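Local coordinates for importin subunit beta-1 (PDB 5OWU), which works with importin alpha to carry proteins bearing classical nuclear localization signals into the nucleus, at residues E752-L765 with T798-M812. Numbering follows the deposited sequence.
Sequences EAVLDAYVGIVAGL and TSRAAVGLIGDIAAM
Leu-755, Val-762 and Leu-805 interlock as knobs into holes where helix 741-764 of HEAT repeat 17 lies on helix 796-812 of HEAT repeat 18, one of the repeat-to-repeat joints that build the importin beta solenoid. The two segments run the same way, their axes 10.2 Å apart at closest and inclined at 35°. Leu-755 drops into the hole formed by Thr-798, Ala-801, Ala-802 and Leu-805. A chi1 of 179° turns CG away from the backbone nitrogen, and CG and CD2 settle against the Ala-801 methyl. The two branches part: CD2 lies 3.7 Å from Thr-798 CG2, while CD1 meets Leu-805 CD1 at 3.5 Å, the two side chains lying alongside each other and pointing opposite ways. Leu-805 is the reciprocal knob, set among Leu-755, Tyr-758, Val-759 and Val-762, its CD2 3.8 Å from Val-762 CG2. Two turns beyond Leu-755, Val-762 lodges among Leu-805, Asp-808, Ile-809 and Met-812, where its CG1 touches Met-812 SD at 3.8 Å. Helix 776-788 adds Phe-782 against Leu-755 and Ile-779 against Ile-809. At the Glu-752/Thr-798 end, Glu-752, its OE1 salt-bridged to Lys-749, takes a short 2.5 Å hydrogen bond from a water on OE2, and that water accepts one from Thr-798 OG1 at 3.0 Å.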
loop_
_atom_site.group_PDB
_atom_site.type_symbol
_atom_site.label_atom_id
_atom_site.label_comp_id
_atom_site.label_asym_id
_atom_site.label_seq_id
_atom_site.Cartn_x
_atom_site.Cartn_y
_atom_site.Cartn_z
ATOM N N GLU A 752 -2.341 -6.381 15.666
ATOM C CA GLU A 752 -1.673 -7.674 15.545
ATOM C C GLU A 752 -0.619 -7.846 16.637
ATOM O O GLU A 752 -0.471 -8.938 17.206
ATOM C CB GLU A 752 -1.043 -7.811 14.156
ATOM C CG GLU A 752 -2.062 -8.001 13.043
ATOM C CD GLU A 752 -1.450 -7.996 11.657
ATOM O OE1 GLU A 752 -0.329 -7.467 11.490
ATOM O OE2 GLU A 752 -2.104 -8.517 10.731
ATOM N N ALA A 753 0.121 -6.772 16.947
ATOM C CA ALA A 753 1.110 -6.840 18.021
ATOM C C ALA A 753 0.447 -7.033 19.378
ATOM O O ALA A 753 0.978 -7.746 20.240
ATOM C CB ALA A 753 1.970 -5.578 18.038
ATOM N N VAL A 754 -0.705 -6.395 19.598
ATOM C CA VAL A 754 -1.422 -6.617 20.850
ATOM C C VAL A 754 -1.815 -8.084 20.960
ATOM O O VAL A 754 -1.681 -8.704 22.024
ATOM C CB VAL A 754 -2.637 -5.674 20.952
ATOM C CG1 VAL A 754 -3.535 -6.045 22.140
ATOM C CG2 VAL A 754 -2.162 -4.226 21.094
ATOM N N LEU A 755 -2.268 -8.677 19.850
ATOM C CA LEU A 755 -2.587 -10.104 19.861
ATOM C C LEU A 755 -1.370 -10.938 20.252
ATOM O O LEU A 755 -1.484 -11.863 21.068
ATOM C CB LEU A 755 -3.122 -10.534 18.496
ATOM C CG LEU A 755 -3.493 -12.014 18.337
ATOM C CD1 LEU A 755 -4.461 -12.477 19.417
ATOM C CD2 LEU A 755 -4.086 -12.238 16.942
ATOM N N ASP A 756 -0.197 -10.628 19.681
ATOM C CA ASP A 756 1.032 -11.306 20.103
ATOM C C ASP A 756 1.223 -11.191 21.614
ATOM O O ASP A 756 1.511 -12.180 22.306
ATOM C CB ASP A 756 2.256 -10.707 19.396
ATOM C CG ASP A 756 2.352 -11.090 17.931
ATOM O OD1 ASP A 756 1.726 -12.085 17.525
ATOM O OD2 ASP A 756 3.085 -10.396 17.196
ATOM N N ALA A 757 1.098 -9.969 22.134
ATOM C CA ALA A 757 1.323 -9.737 23.558
ATOM C C ALA A 757 0.411 -10.613 24.403
ATOM O O ALA A 757 0.865 -11.274 25.348
ATOM C CB ALA A 757 1.112 -8.260 23.886
ATOM N N TYR A 758 -0.887 -10.637 24.074
ATOM C CA TYR A 758 -1.839 -11.392 24.883
ATOM C C TYR A 758 -1.588 -12.890 24.778
ATOM O O TYR A 758 -1.759 -13.622 25.762
ATOM C CB TYR A 758 -3.278 -11.064 24.467
ATOM C CG TYR A 758 -3.763 -9.674 24.851
ATOM C CD1 TYR A 758 -3.177 -8.966 25.897
ATOM C CD2 TYR A 758 -4.812 -9.072 24.164
ATOM C CE1 TYR A 758 -3.618 -7.707 26.243
ATOM C CE2 TYR A 758 -5.259 -7.809 24.504
ATOM C CZ TYR A 758 -4.658 -7.132 25.543
ATOM O OH TYR A 758 -5.095 -5.875 25.887
ATOM N N VAL A 759 -1.208 -13.374 23.591
ATOM C CA VAL A 759 -0.896 -14.794 23.449
ATOM C C VAL A 759 0.265 -15.165 24.363
ATOM O O VAL A 759 0.207 -16.149 25.114
ATOM C CB VAL A 759 -0.581 -15.127 21.980
ATOM C CG1 VAL A 759 0.040 -16.522 21.835
ATOM C CG2 VAL A 759 -1.835 -15.042 21.156
ATOM N N GLY A 760 1.337 -14.375 24.313
ATOM C CA GLY A 760 2.492 -14.673 25.137
ATOM C C GLY A 760 2.183 -14.587 26.621
ATOM O O GLY A 760 2.674 -15.392 27.415
ATOM N N ILE A 761 1.359 -13.613 27.013
ATOM C CA ILE A 761 1.037 -13.424 28.426
ATOM C C ILE A 761 0.187 -14.581 28.933
ATOM O O ILE A 761 0.441 -15.140 30.004
ATOM C CB ILE A 761 0.336 -12.068 28.629
ATOM C CG1 ILE A 761 1.370 -10.948 28.555
ATOM C CG2 ILE A 761 -0.407 -12.011 29.954
ATOM C CD1 ILE A 761 0.771 -9.552 28.446
ATOM N N VAL A 762 -0.829 -14.963 28.164
ATOM C CA VAL A 762 -1.686 -16.062 28.587
ATOM C C VAL A 762 -0.895 -17.365 28.643
ATOM O O VAL A 762 -1.100 -18.187 29.542
ATOM C CB VAL A 762 -2.908 -16.153 27.655
ATOM C CG1 VAL A 762 -3.714 -17.418 27.919
ATOM C CG2 VAL A 762 -3.768 -14.926 27.863
ATOM N N ALA A 763 0.033 -17.569 27.703
ATOM C CA ALA A 763 0.899 -18.744 27.774
ATOM C C ALA A 763 1.778 -18.704 29.019
ATOM O O ALA A 763 1.890 -19.695 29.747
ATOM C CB ALA A 763 1.765 -18.846 26.519
ATOM N N GLY A 764 2.413 -17.563 29.281
ATOM C CA GLY A 764 3.325 -17.474 30.409
ATOM C C GLY A 764 2.638 -17.627 31.749
ATOM O O GLY A 764 3.197 -18.225 32.671
ATOM N N LEU A 765 1.417 -17.111 31.874
ATOM C CA LEU A 765 0.674 -17.159 33.124
ATOM C C LEU A 765 -0.352 -18.282 33.145
ATOM O O LEU A 765 -1.335 -18.199 33.888
ATOM C CB LEU A 765 -0.004 -15.816 33.374
ATOM C CG LEU A 765 0.935 -14.610 33.348
ATOM C CD1 LEU A 765 0.148 -13.335 33.623
ATOM C CD2 LEU A 765 2.071 -14.780 34.352
ATOM N N THR A 798 -4.118 -14.821 12.449
ATOM C CA THR A 798 -4.772 -13.946 13.418
ATOM C C THR A 798 -5.973 -14.638 14.050
ATOM O O THR A 798 -6.125 -14.649 15.278
ATOM C CB THR A 798 -5.193 -12.641 12.741
ATOM O OG1 THR A 798 -4.039 -12.004 12.172
ATOM C CG2 THR A 798 -5.866 -11.687 13.738
ATOM N N SER A 799 -6.837 -15.231 13.225
ATOM C CA SER A 799 -8.007 -15.913 13.768
ATOM C C SER A 799 -7.607 -17.131 14.587
ATOM O O SER A 799 -8.232 -17.426 15.614
ATOM C CB SER A 799 -8.961 -16.313 12.641
ATOM O OG SER A 799 -9.904 -15.282 12.414
ATOM N N ARG A 800 -6.574 -17.857 14.152
ATOM C CA ARG A 800 -6.114 -18.999 14.935
ATOM C C ARG A 800 -5.658 -18.557 16.317
ATOM O O ARG A 800 -6.008 -19.181 17.328
ATOM C CB ARG A 800 -4.980 -19.731 14.215
ATOM C CG ARG A 800 -4.497 -20.963 14.978
ATOM C CD ARG A 800 -3.603 -21.864 14.143
ATOM N NE ARG A 800 -2.381 -21.195 13.696
ATOM C CZ ARG A 800 -2.070 -20.919 12.431
ATOM N NH1 ARG A 800 -2.883 -21.254 11.437
ATOM N NH2 ARG A 800 -0.926 -20.305 12.154
ATOM N N ALA A 801 -4.891 -17.469 16.385
ATOM C CA ALA A 801 -4.426 -17.002 17.687
ATOM C C ALA A 801 -5.585 -16.501 18.548
ATOM O O ALA A 801 -5.642 -16.793 19.747
ATOM C CB ALA A 801 -3.372 -15.915 17.504
ATOM N N ALA A 802 -6.525 -15.756 17.960
ATOM C CA ALA A 802 -7.611 -15.174 18.752
ATOM C C ALA A 802 -8.554 -16.247 19.295
ATOM O O ALA A 802 -8.906 -16.248 20.487
ATOM C CB ALA A 802 -8.382 -14.163 17.905
ATOM N N VAL A 803 -8.996 -17.161 18.431
ATOM C CA VAL A 803 -9.869 -18.227 18.909
ATOM C C VAL A 803 -9.101 -19.119 19.888
ATOM O O VAL A 803 -9.668 -19.625 20.877
ATOM C CB VAL A 803 -10.452 -18.990 17.699
ATOM C CG1 VAL A 803 -9.442 -19.947 17.097
ATOM C CG2 VAL A 803 -11.723 -19.714 18.079
ATOM N N GLY A 804 -7.792 -19.272 19.669
ATOM C CA GLY A 804 -6.959 -19.947 20.654
ATOM C C GLY A 804 -7.002 -19.276 22.016
ATOM O O GLY A 804 -7.086 -19.946 23.047
ATOM N N LEU A 805 -6.937 -17.942 22.041
ATOM C CA LEU A 805 -7.083 -17.216 23.298
ATOM C C LEU A 805 -8.413 -17.532 23.960
ATOM O O LEU A 805 -8.479 -17.721 25.184
ATOM C CB LEU A 805 -6.975 -15.708 23.065
ATOM C CG LEU A 805 -5.583 -15.098 22.944
ATOM C CD1 LEU A 805 -5.707 -13.655 22.485
ATOM C CD2 LEU A 805 -4.839 -15.182 24.273
ATOM N N ILE A 806 -9.493 -17.571 23.174
ATOM C CA ILE A 806 -10.799 -17.890 23.757
ATOM C C ILE A 806 -10.719 -19.220 24.498
ATOM O O ILE A 806 -11.131 -19.343 25.667
ATOM C CB ILE A 806 -11.888 -17.904 22.668
ATOM C CG1 ILE A 806 -11.994 -16.525 22.006
ATOM C CG2 ILE A 806 -13.236 -18.300 23.268
ATOM C CD1 ILE A 806 -12.985 -16.460 20.836
ATOM N N GLY A 807 -10.126 -20.222 23.846
ATOM C CA GLY A 807 -10.059 -21.547 24.448
ATOM C C GLY A 807 -9.152 -21.613 25.667
ATOM O O GLY A 807 -9.549 -22.123 26.720
ATOM N N ASP A 808 -7.917 -21.118 25.536
ATOM C CA ASP A 808 -6.944 -21.230 26.623
ATOM C C ASP A 808 -7.397 -20.455 27.854
ATOM O O ASP A 808 -7.323 -20.955 28.985
ATOM C CB ASP A 808 -5.577 -20.725 26.162
ATOM C CG ASP A 808 -5.028 -21.500 24.972
ATOM O OD1 ASP A 808 -5.544 -22.599 24.675
ATOM O OD2 ASP A 808 -4.068 -21.008 24.339
ATOM N N ILE A 809 -7.863 -19.220 27.658
ATOM C CA ILE A 809 -8.368 -18.464 28.797
ATOM C C ILE A 809 -9.513 -19.222 29.449
ATOM O O ILE A 809 -9.563 -19.354 30.681
ATOM C CB ILE A 809 -8.781 -17.044 28.369
ATOM C CG1 ILE A 809 -7.536 -16.255 27.949
ATOM C CG2 ILE A 809 -9.507 -16.329 29.511
ATOM C CD1 ILE A 809 -7.822 -14.897 27.335
ATOM N N ALA A 810 -10.431 -19.771 28.639
ATOM C CA ALA A 810 -11.495 -20.589 29.215
ATOM C C ALA A 810 -10.923 -21.715 30.072
ATOM O O ALA A 810 -11.404 -21.969 31.180
ATOM C CB ALA A 810 -12.378 -21.170 28.115
ATOM N N ALA A 811 -9.894 -22.403 29.574
ATOM C CA ALA A 811 -9.338 -23.537 30.303
ATOM C C ALA A 811 -8.677 -23.102 31.603
ATOM O O ALA A 811 -8.578 -23.895 32.544
ATOM C CB ALA A 811 -8.321 -24.271 29.432
ATOM N N MET A 812 -8.192 -21.862 31.669
ATOM C CA MET A 812 -7.505 -21.412 32.872
ATOM C C MET A 812 -8.458 -21.173 34.036
ATOM O O MET A 812 -8.025 -21.186 35.193
ATOM C CB MET A 812 -6.731 -20.133 32.584
ATOM C CG MET A 812 -5.484 -20.347 31.758
ATOM S SD MET A 812 -4.679 -18.801 31.375
ATOM C CE MET A 812 -4.366 -18.166 33.018
HETATM O O HOH W 1 -4.444 -9.356 10.844
#